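DNA repair protein RecN (Deinococcus radiodurans, PDB 4ABX) probably takes part in the recombinational repair of damaged DNA as an ATP-binding, SMC-like protein, of which this chain is the coiled-coil domain. Local coordinates at residues A[59-64]-A[105-110]; A[9-14]-A[164-169]; A[35-40]-A[129-134]. One frame throughout, in Å; residues are numbered along the deposited sequence.

Contact 1 of 3, residues A[59-64]-A[105-110]; sequences ELLSDG and AIAGEL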
loop_
_atom_site.group_PDB
_atom_site.type_symbol
_atom_site.label_atom_id
_atom_site.label_comp_id
_atom_site.label_asym_id
_atom_site.label_seq_id
_atom_site.Cartn_x
_atom_site.Cartn_y
_atom_site.Cartn_z
ATOM N N GLU A 59 10.449 2.320 -5.951
ATOM C CA GLU A 59 9.529 1.317 -6.479
ATOM C C GLU A 59 8.353 1.056 -5.529
ATOM O O GLU A 59 7.196 1.051 -5.948
ATOM C CB GLU A 59 10.278 0.014 -6.762
ATOM C CG GLU A 59 9.514 -0.967 -7.639
ATOM C CD GLU A 59 9.435 -0.517 -9.087
ATOM O OE1 GLU A 59 10.040 0.526 -9.424
ATOM O OE2 GLU A 59 8.776 -1.213 -9.889
ATOM N N LEU A 60 8.656 0.849 -4.250
ATOM C CA LEU A 60 7.642 0.485 -3.259
ATOM C C LEU A 60 6.770 1.659 -2.825
ATOM O O LEU A 60 5.603 1.479 -2.465
ATOM C CB LEU A 60 8.299 -0.137 -2.021
ATOM C CG LEU A 60 8.949 -1.515 -2.173
ATOM C CD1 LEU A 60 9.948 -1.771 -1.043
ATOM C CD2 LEU A 60 7.907 -2.627 -2.243
ATOM N N LEU A 61 7.333 2.862 -2.845
ATOM C CA LEU A 61 6.588 4.028 -2.393
ATOM C C LEU A 61 5.739 4.627 -3.508
ATOM O O LEU A 61 4.711 5.244 -3.238
ATOM C CB LEU A 61 7.527 5.103 -1.833
ATOM C CG LEU A 61 8.243 4.838 -0.508
ATOM C CD1 LEU A 61 9.006 6.080 -0.082
ATOM C CD2 LEU A 61 7.256 4.407 0.584
ATOM N N SER A 62 6.157 4.436 -4.757
ATOM C CA SER A 62 5.628 5.258 -5.838
ATOM C C SER A 62 5.479 4.582 -7.207
ATOM O O SER A 62 4.405 4.622 -7.801
ATOM C CB SER A 62 6.487 6.523 -5.977
ATOM O OG SER A 62 5.911 7.438 -6.894
ATOM N N ASP A 63 6.552 3.973 -7.708
ATOM C CA ASP A 63 6.599 3.539 -9.105
ATOM C C ASP A 63 6.084 2.128 -9.395
ATOM O O ASP A 63 5.655 1.846 -10.514
ATOM C CB ASP A 63 8.019 3.690 -9.663
ATOM C CG ASP A 63 8.396 5.135 -9.915
ATOM O OD1 ASP A 63 7.680 6.035 -9.421
ATOM O OD2 ASP A 63 9.412 5.368 -10.605
ATOM N N GLY A 64 6.143 1.239 -8.411
ATOM C CA GLY A 64 5.668 -0.120 -8.603
ATOM C C GLY A 64 4.199 -0.143 -8.990
ATOM O O GLY A 64 3.459 0.800 -8.700
ATOM N N ALA A 105 7.058 13.120 -1.439
ATOM C CA ALA A 105 8.241 13.959 -1.314
ATOM C C ALA A 105 9.464 13.081 -1.064
ATOM O O ALA A 105 10.514 13.255 -1.691
ATOM C CB ALA A 105 8.059 14.976 -0.191
ATOM N N ILE A 106 9.316 12.119 -0.158
ATOM C CA ILE A 106 10.402 11.197 0.151
ATOM C C ILE A 106 10.796 10.371 -1.076
ATOM O O ILE A 106 11.983 10.188 -1.353
ATOM C CB ILE A 106 10.043 10.274 1.320
ATOM C CG1 ILE A 106 10.013 11.073 2.629
ATOM C CG2 ILE A 106 11.042 9.127 1.418
ATOM C CD1 ILE A 106 9.404 10.303 3.789
ATOM N N ALA A 107 9.801 9.890 -1.814
ATOM C CA ALA A 107 10.067 9.141 -3.037
ATOM C C ALA A 107 10.824 9.997 -4.056
ATOM O O ALA A 107 11.658 9.492 -4.808
ATOM C CB ALA A 107 8.764 8.605 -3.636
ATOM N N GLY A 108 10.533 11.294 -4.074
ATOM C CA GLY A 108 11.235 12.223 -4.947
ATOM C C GLY A 108 12.706 12.392 -4.599
ATOM O O GLY A 108 13.569 12.398 -5.483
ATOM N N GLU A 109 13.000 12.533 -3.310
ATOM C CA GLU A 109 14.384 12.681 -2.866
ATOM C C GLU A 109 15.183 11.406 -3.118
ATOM O O GLU A 109 16.362 11.454 -3.498
ATOM C CB GLU A 109 14.445 13.051 -1.388
ATOM C CG GLU A 109 15.172 14.360 -1.118
ATOM C CD GLU A 109 14.230 15.541 -1.071
ATOM O OE1 GLU A 109 13.407 15.599 -0.136
ATOM O OE2 GLU A 109 14.306 16.405 -1.968
ATOM N N LEU A 110 14.538 10.266 -2.897
ATOM C CA LEU A 110 15.156 8.978 -3.179
ATOM C C LEU A 110 15.518 8.862 -4.655
ATOM O O LEU A 110 16.598 8.385 -5.001
ATOM C CB LEU A 110 14.225 7.837 -2.768
ATOM C CG LEU A 110 14.041 7.658 -1.259
ATOM C CD1 LEU A 110 12.985 6.596 -0.962
ATOM C CD2 LEU A 110 15.370 7.315 -0.586
#
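Within the coiled-coil domain of RecN, the C-terminal end of helix 33-63 packs against the C-terminal part of helix 87-115, the short axes crossing steeply at 109°. L61 carries the contact. Its CB lies 4.1 Å from A107 CB, and its branch reaches on so that CD1 touches two residues of the facing helix. L61 CD1 sits 4.0 Å from I106 CG2, where the two side chains cross obliquely. The same L61 CD1 lies 4.1 Å from L110 CD1, and here the chains cross at about a right angle. A107 suits its place because a single methyl lets the backbones approach, with the CA atoms of L61 and A107 6.2 Å apart and the axes 9.1 Å apart. That methyl also receives S62, whose CB is 3.9 Å from A107 CB.

In L61 (chi1 -70°) and L110 alike, CG stands beside the backbone N and anti to the carbonyl carbon. V103 adds to the wall around L61, and V58, also on helix 33-63, meets L110. The second subunit adds to this apolar layer: A75 of that chain packs on L61, and its L92 on L110, so the leucines serve the dimer as well as the fold.

At the polar margin, D63 OD2 forms a salt bridge with R111 NH1, just past 105-110. S62 has its OG anti to the backbone N, from where it makes a weak hydrogen bond to D63 OD1. The helix finishes in a wider pi-type turn, and G64, the first residue to leave helical geometry, donates its backbone N to E59 O at 2.7 Å.

Contact 2 of 3, residues A[9-14]-A[164-169]; sequences ERARQI and EDERDA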
loop_
_atom_site.group_PDB
_atom_site.type_symbol
_atom_site.label_atom_id
_atom_site.label_comp_id
_atom_site.label_asym_id
_atom_site.label_seq_id
_atom_site.Cartn_x
_atom_site.Cartn_y
_atom_site.Cartn_z
ATOM N N GLU A 9 60.426 -37.933 -18.106
ATOM C CA GLU A 9 60.010 -37.195 -16.917
ATOM C C GLU A 9 60.529 -35.757 -16.923
ATOM O O GLU A 9 59.833 -34.831 -16.500
ATOM C CB GLU A 9 60.460 -37.918 -15.649
ATOM C CG GLU A 9 59.670 -39.175 -15.343
ATOM C CD GLU A 9 60.247 -39.958 -14.180
ATOM O OE1 GLU A 9 61.338 -39.588 -13.697
ATOM O OE2 GLU A 9 59.613 -40.947 -13.751
ATOM N N ARG A 10 61.750 -35.572 -17.403
ATOM C CA ARG A 10 62.323 -34.236 -17.496
ATOM C C ARG A 10 61.562 -33.386 -18.510
ATOM O O ARG A 10 61.316 -32.203 -18.278
ATOM C CB ARG A 10 63.798 -34.300 -17.885
ATOM C CG ARG A 10 64.485 -32.946 -17.885
ATOM C CD ARG A 10 65.791 -32.970 -18.682
ATOM N NE ARG A 10 66.702 -34.015 -18.228
ATOM C CZ ARG A 10 67.498 -34.716 -19.030
ATOM N NH1 ARG A 10 67.496 -34.491 -20.339
ATOM N NH2 ARG A 10 68.291 -35.649 -18.525
ATOM N N ALA A 11 61.204 -33.992 -19.641
ATOM C CA ALA A 11 60.462 -33.284 -20.680
ATOM C C ALA A 11 59.132 -32.778 -20.128
ATOM O O ALA A 11 58.742 -31.634 -20.367
ATOM C CB ALA A 11 60.235 -34.186 -21.889
ATOM N N ARG A 12 58.445 -33.633 -19.379
ATOM C CA ARG A 12 57.165 -33.259 -18.796
ATOM C C ARG A 12 57.337 -32.188 -17.722
ATOM O O ARG A 12 56.508 -31.296 -17.592
ATOM C CB ARG A 12 56.418 -34.489 -18.250
ATOM C CG ARG A 12 56.014 -35.499 -19.338
ATOM C CD ARG A 12 54.997 -36.524 -18.840
ATOM N NE ARG A 12 55.425 -37.194 -17.616
ATOM C CZ ARG A 12 56.130 -38.320 -17.580
ATOM N NH1 ARG A 12 56.497 -38.926 -18.706
ATOM N NH2 ARG A 12 56.470 -38.845 -16.410
ATOM N N GLN A 13 58.421 -32.270 -16.959
ATOM C CA GLN A 13 58.665 -31.284 -15.917
ATOM C C GLN A 13 58.930 -29.911 -16.527
ATOM O O GLN A 13 58.502 -28.891 -15.988
ATOM C CB GLN A 13 59.824 -31.711 -15.014
ATOM C CG GLN A 13 60.080 -30.760 -13.848
ATOM C CD GLN A 13 58.997 -30.828 -12.786
ATOM O OE1 GLN A 13 59.013 -30.068 -11.819
ATOM N NE2 GLN A 13 58.056 -31.746 -12.958
ATOM N N ILE A 14 59.633 -29.889 -17.655
ATOM C CA ILE A 14 59.859 -28.645 -18.390
ATOM C C ILE A 14 58.541 -27.981 -18.806
ATOM O O ILE A 14 58.390 -26.769 -18.665
ATOM C CB ILE A 14 60.759 -28.868 -19.629
ATOM C CG1 ILE A 14 62.193 -29.155 -19.183
ATOM C CG2 ILE A 14 60.715 -27.658 -20.563
ATOM C CD1 ILE A 14 63.137 -29.556 -20.313
ATOM N N GLU A 164 69.048 -26.724 -19.628
ATOM C CA GLU A 164 70.489 -26.867 -19.804
ATOM C C GLU A 164 70.907 -28.335 -19.797
ATOM O O GLU A 164 71.777 -28.744 -20.571
ATOM C CB GLU A 164 71.251 -26.102 -18.721
ATOM C CG GLU A 164 72.763 -26.168 -18.882
ATOM C CD GLU A 164 73.501 -25.455 -17.769
ATOM O OE1 GLU A 164 73.548 -24.206 -17.785
ATOM O OE2 GLU A 164 74.035 -26.144 -16.875
ATOM N N ASP A 165 70.289 -29.123 -18.920
ATOM C CA ASP A 165 70.591 -30.548 -18.835
ATOM C C ASP A 165 70.265 -31.236 -20.155
ATOM O O ASP A 165 70.987 -32.130 -20.597
ATOM C CB ASP A 165 69.807 -31.208 -17.697
ATOM C CG ASP A 165 70.195 -30.675 -16.331
ATOM O OD1 ASP A 165 71.352 -30.241 -16.165
ATOM O OD2 ASP A 165 69.338 -30.689 -15.420
ATOM N N GLU A 166 69.167 -30.819 -20.777
ATOM C CA GLU A 166 68.767 -31.381 -22.060
ATOM C C GLU A 166 69.768 -31.045 -23.154
ATOM O O GLU A 166 70.155 -31.914 -23.930
ATOM C CB GLU A 166 67.372 -30.908 -22.462
ATOM C CG GLU A 166 66.259 -31.833 -22.005
ATOM C CD GLU A 166 64.910 -31.441 -22.572
ATOM O OE1 GLU A 166 64.775 -30.290 -23.041
ATOM O OE2 GLU A 166 63.989 -32.286 -22.552
ATOM N N ARG A 167 70.184 -29.784 -23.216
ATOM C CA ARG A 167 71.191 -29.383 -24.190
ATOM C C ARG A 167 72.515 -30.109 -23.954
ATOM O O ARG A 167 73.195 -30.505 -24.901
ATOM C CB ARG A 167 71.380 -27.862 -24.197
ATOM C CG ARG A 167 70.397 -27.138 -25.113
ATOM C CD ARG A 167 70.636 -25.636 -25.147
ATOM N NE ARG A 167 70.115 -24.974 -23.954
ATOM C CZ ARG A 167 70.842 -24.694 -22.878
ATOM N NH1 ARG A 167 72.130 -25.015 -22.846
ATOM N NH2 ARG A 167 70.282 -24.092 -21.838
ATOM N N ASP A 168 72.873 -30.293 -22.688
ATOM C CA ASP A 168 74.082 -31.035 -22.349
ATOM C C ASP A 168 73.958 -32.502 -22.755
ATOM O O ASP A 168 74.944 -33.138 -23.131
ATOM C CB ASP A 168 74.393 -30.925 -20.853
ATOM C CG ASP A 168 75.005 -29.587 -20.478
ATOM O OD1 ASP A 168 75.299 -28.784 -21.390
ATOM O OD2 ASP A 168 75.205 -29.342 -19.267
ATOM N N ALA A 169 72.741 -33.030 -22.683
ATOM C CA ALA A 169 72.495 -34.438 -22.979
ATOM C C ALA A 169 72.783 -34.794 -24.438
ATOM O O ALA A 169 73.230 -35.902 -24.737
ATOM C CB ALA A 169 71.068 -34.812 -22.612
#
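Van der Waals contact dominates the meeting of R10 and E166, although their ends carry opposite charges. The two chains run alongside in opposite senses, bringing R10 CD to 3.5 Å from E166 CG. R10 NH1 lies 3.4 Å from the same E166 CG, which sits at the edge of the guanidinium, near its plane. D165 CB lies over one face of that group, toward its margin. R10 leaves its helix with CG anti to the backbone N (chi1 -175°) and then bends at chi3. E166 runs extended beyond CG and meets I14 tip to tip, its OE1 3.3 Å from I14 CD1, a close touch of polar and apolar ends; no hydrogen bond links the segments.

These segments belong to helices 6-27 and 145-169, which bring the two ends of the coiled-coil domain together, running roughly antiparallel but locally splayed, with short axes 11.3 Å apart and 142° between their directions. I14 also packs on L159 and L162, where a branched apolar chain suits the interhelical seam.

Electrostatic attraction is probably present but loose. R10 NH1 stands 4.7 Å from E166 OE2, with the guanidinium and carboxylate planes 83° apart, and R10 NE is 5.1 Å from D165 OD2.

Contact 3 of 3, residues A[35-40]-A[129-134]; sequences EGLNTE and ARLSAL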
loop_
_atom_site.group_PDB
_atom_site.type_symbol
_atom_site.label_atom_id
_atom_site.label_comp_id
_atom_site.label_asym_id
_atom_site.label_seq_id
_atom_site.Cartn_x
_atom_site.Cartn_y
_atom_site.Cartn_z
ATOM N N GLU A 35 45.586 -4.157 -1.156
ATOM C CA GLU A 35 45.110 -3.157 -0.204
ATOM C C GLU A 35 44.243 -2.108 -0.890
ATOM O O GLU A 35 43.129 -1.819 -0.447
ATOM C CB GLU A 35 46.268 -2.460 0.519
ATOM C CG GLU A 35 45.779 -1.402 1.505
ATOM C CD GLU A 35 46.887 -0.502 2.023
ATOM O OE1 GLU A 35 48.028 -0.599 1.520
ATOM O OE2 GLU A 35 46.611 0.308 2.935
ATOM N N GLY A 36 44.770 -1.530 -1.966
ATOM C CA GLY A 36 44.031 -0.558 -2.751
ATOM C C GLY A 36 42.787 -1.155 -3.385
ATOM O O GLY A 36 41.720 -0.539 -3.375
ATOM N N LEU A 37 42.921 -2.355 -3.949
ATOM C CA LEU A 37 41.783 -3.040 -4.556
ATOM C C LEU A 37 40.634 -3.232 -3.561
ATOM O O LEU A 37 39.477 -2.925 -3.870
ATOM C CB LEU A 37 42.207 -4.390 -5.140
ATOM C CG LEU A 37 43.095 -4.366 -6.391
ATOM C CD1 LEU A 37 43.566 -5.775 -6.732
ATOM C CD2 LEU A 37 42.362 -3.744 -7.571
ATOM N N ASN A 38 40.961 -3.738 -2.372
ATOM C CA ASN A 38 39.960 -3.993 -1.335
ATOM C C ASN A 38 39.265 -2.715 -0.877
ATOM O O ASN A 38 38.058 -2.699 -0.633
ATOM C CB ASN A 38 40.587 -4.675 -0.117
ATOM C CG ASN A 38 40.937 -6.130 -0.366
ATOM O OD1 ASN A 38 41.896 -6.651 0.206
ATOM N ND2 ASN A 38 40.161 -6.793 -1.210
ATOM N N THR A 39 40.041 -1.650 -0.731
ATOM C CA THR A 39 39.491 -0.354 -0.352
ATOM C C THR A 39 38.536 0.167 -1.427
ATOM O O THR A 39 37.451 0.660 -1.123
ATOM C CB THR A 39 40.621 0.666 -0.088
ATOM O OG1 THR A 39 41.275 0.333 1.142
ATOM C CG2 THR A 39 40.069 2.078 0.004
ATOM N N GLU A 40 38.935 0.032 -2.687
ATOM C CA GLU A 40 38.117 0.480 -3.810
ATOM C C GLU A 40 36.874 -0.409 -4.005
ATOM O O GLU A 40 35.796 0.079 -4.345
ATOM C CB GLU A 40 38.970 0.544 -5.083
ATOM C CG GLU A 40 38.278 1.145 -6.294
ATOM C CD GLU A 40 38.048 2.647 -6.189
ATOM O OE1 GLU A 40 38.252 3.241 -5.104
ATOM O OE2 GLU A 40 37.645 3.234 -7.214
ATOM N N ALA A 129 37.340 -8.400 -11.014
ATOM C CA ALA A 129 38.072 -9.231 -11.961
ATOM C C ALA A 129 39.557 -9.339 -11.599
ATOM O O ALA A 129 40.153 -10.408 -11.728
ATOM C CB ALA A 129 37.901 -8.701 -13.380
ATOM N N ARG A 130 40.152 -8.239 -11.146
ATOM C CA ARG A 130 41.557 -8.259 -10.735
ATOM C C ARG A 130 41.734 -9.098 -9.474
ATOM O O ARG A 130 42.652 -9.914 -9.382
ATOM C CB ARG A 130 42.090 -6.839 -10.497
ATOM C CG ARG A 130 43.581 -6.780 -10.121
ATOM C CD ARG A 130 44.480 -7.273 -11.267
ATOM N NE ARG A 130 45.901 -7.263 -10.916
ATOM C CZ ARG A 130 46.853 -7.862 -11.630
ATOM N NH1 ARG A 130 46.536 -8.527 -12.735
ATOM N NH2 ARG A 130 48.120 -7.804 -11.239
ATOM N N LEU A 131 40.849 -8.887 -8.504
ATOM C CA LEU A 131 40.891 -9.624 -7.247
ATOM C C LEU A 131 40.695 -11.119 -7.480
ATOM O O LEU A 131 41.309 -11.955 -6.813
ATOM C CB LEU A 131 39.818 -9.093 -6.290
ATOM C CG LEU A 131 40.118 -7.719 -5.691
ATOM C CD1 LEU A 131 38.904 -7.158 -4.948
ATOM C CD2 LEU A 131 41.331 -7.808 -4.778
ATOM N N SER A 132 39.823 -11.448 -8.423
ATOM C CA SER A 132 39.573 -12.840 -8.773
ATOM C C SER A 132 40.804 -13.467 -9.414
ATOM O O SER A 132 41.119 -14.625 -9.150
ATOM C CB SER A 132 38.387 -12.958 -9.729
ATOM O OG SER A 132 38.248 -14.294 -10.180
ATOM N N ALA A 133 41.494 -12.700 -10.257
ATOM C CA ALA A 133 42.690 -13.210 -10.923
ATOM C C ALA A 133 43.793 -13.455 -9.901
ATOM O O ALA A 133 44.496 -14.465 -9.964
ATOM C CB ALA A 133 43.157 -12.253 -12.017
ATOM N N LEU A 134 43.936 -12.535 -8.951
ATOM C CA LEU A 134 44.937 -12.680 -7.895
ATOM C C LEU A 134 44.599 -13.856 -6.973
ATOM O O LEU A 134 45.491 -14.600 -6.557
ATOM C CB LEU A 134 45.094 -11.374 -7.095
ATOM C CG LEU A 134 45.661 -10.182 -7.868
ATOM C CD1 LEU A 134 45.557 -8.890 -7.059
ATOM C CD2 LEU A 134 47.110 -10.447 -8.295
#
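L37 of helix 33-63 buries more surface than any other residue of the contact, and it meets R130 and L131 on one turn of helix 121-141 and L134 on the next. Its CG stands beside the backbone N (chi1 -70°), which sends the branch across the gap. L131, next in buried surface, runs alongside it in the opposite direction, with its CD2 3.5 Å from L37 CB and 3.6 Å from L37 CD1. One methyl of L131 is thus laid along both the root and the tip of L37. L37 CD1 also meets L134 CD1 at 3.7 Å, so leucine suits its place here: the single methyl CD1 is the meeting point for R130, L131 and L134.

R130 offers L37 its aliphatic part, its CG 3.5 Å from L37 CD1. The chain bends at chi2 (65°), and its polar end finds partners before helix 33-63 and at its start: NE makes a salt bridge with E33, and NH1 a hydrogen bond to the backbone O of V27. L134 CD2 lies over one face of the guanidinium. N38, at the margin, brings its ND2 to 3.9 Å from L131 CD2, a van der Waals contact only. L131 packs further along helix 33-63 on L41. With short axes 10.5 Å apart, the helices meet through a leucine seam edged by polar chains, as in the antiparallel helix pairs of a coiled-coil domain, here locally splayed to 137°.

How the contacts relate
Contact 1 is the buried one, whereas contacts 2 and 3 lie at the surface. Helix 33-63 serves both contact 1, near its C-terminal end, and contact 3, near its start, about 35 Å apart between centres. Contact 2 lies on the opposite side of the chain's centre from contact 1, with about 70 Å between their centres, and joins the first helix to the last. The chemistry follows the position: small and branched apolar residues fill contact 1, where the second subunit also packs; contact 3 combines leucines with the stem of an arginine; and contact 2 relies chiefly on long charged chains. Neither contact 2 nor contact 3 is touched by the second subunit.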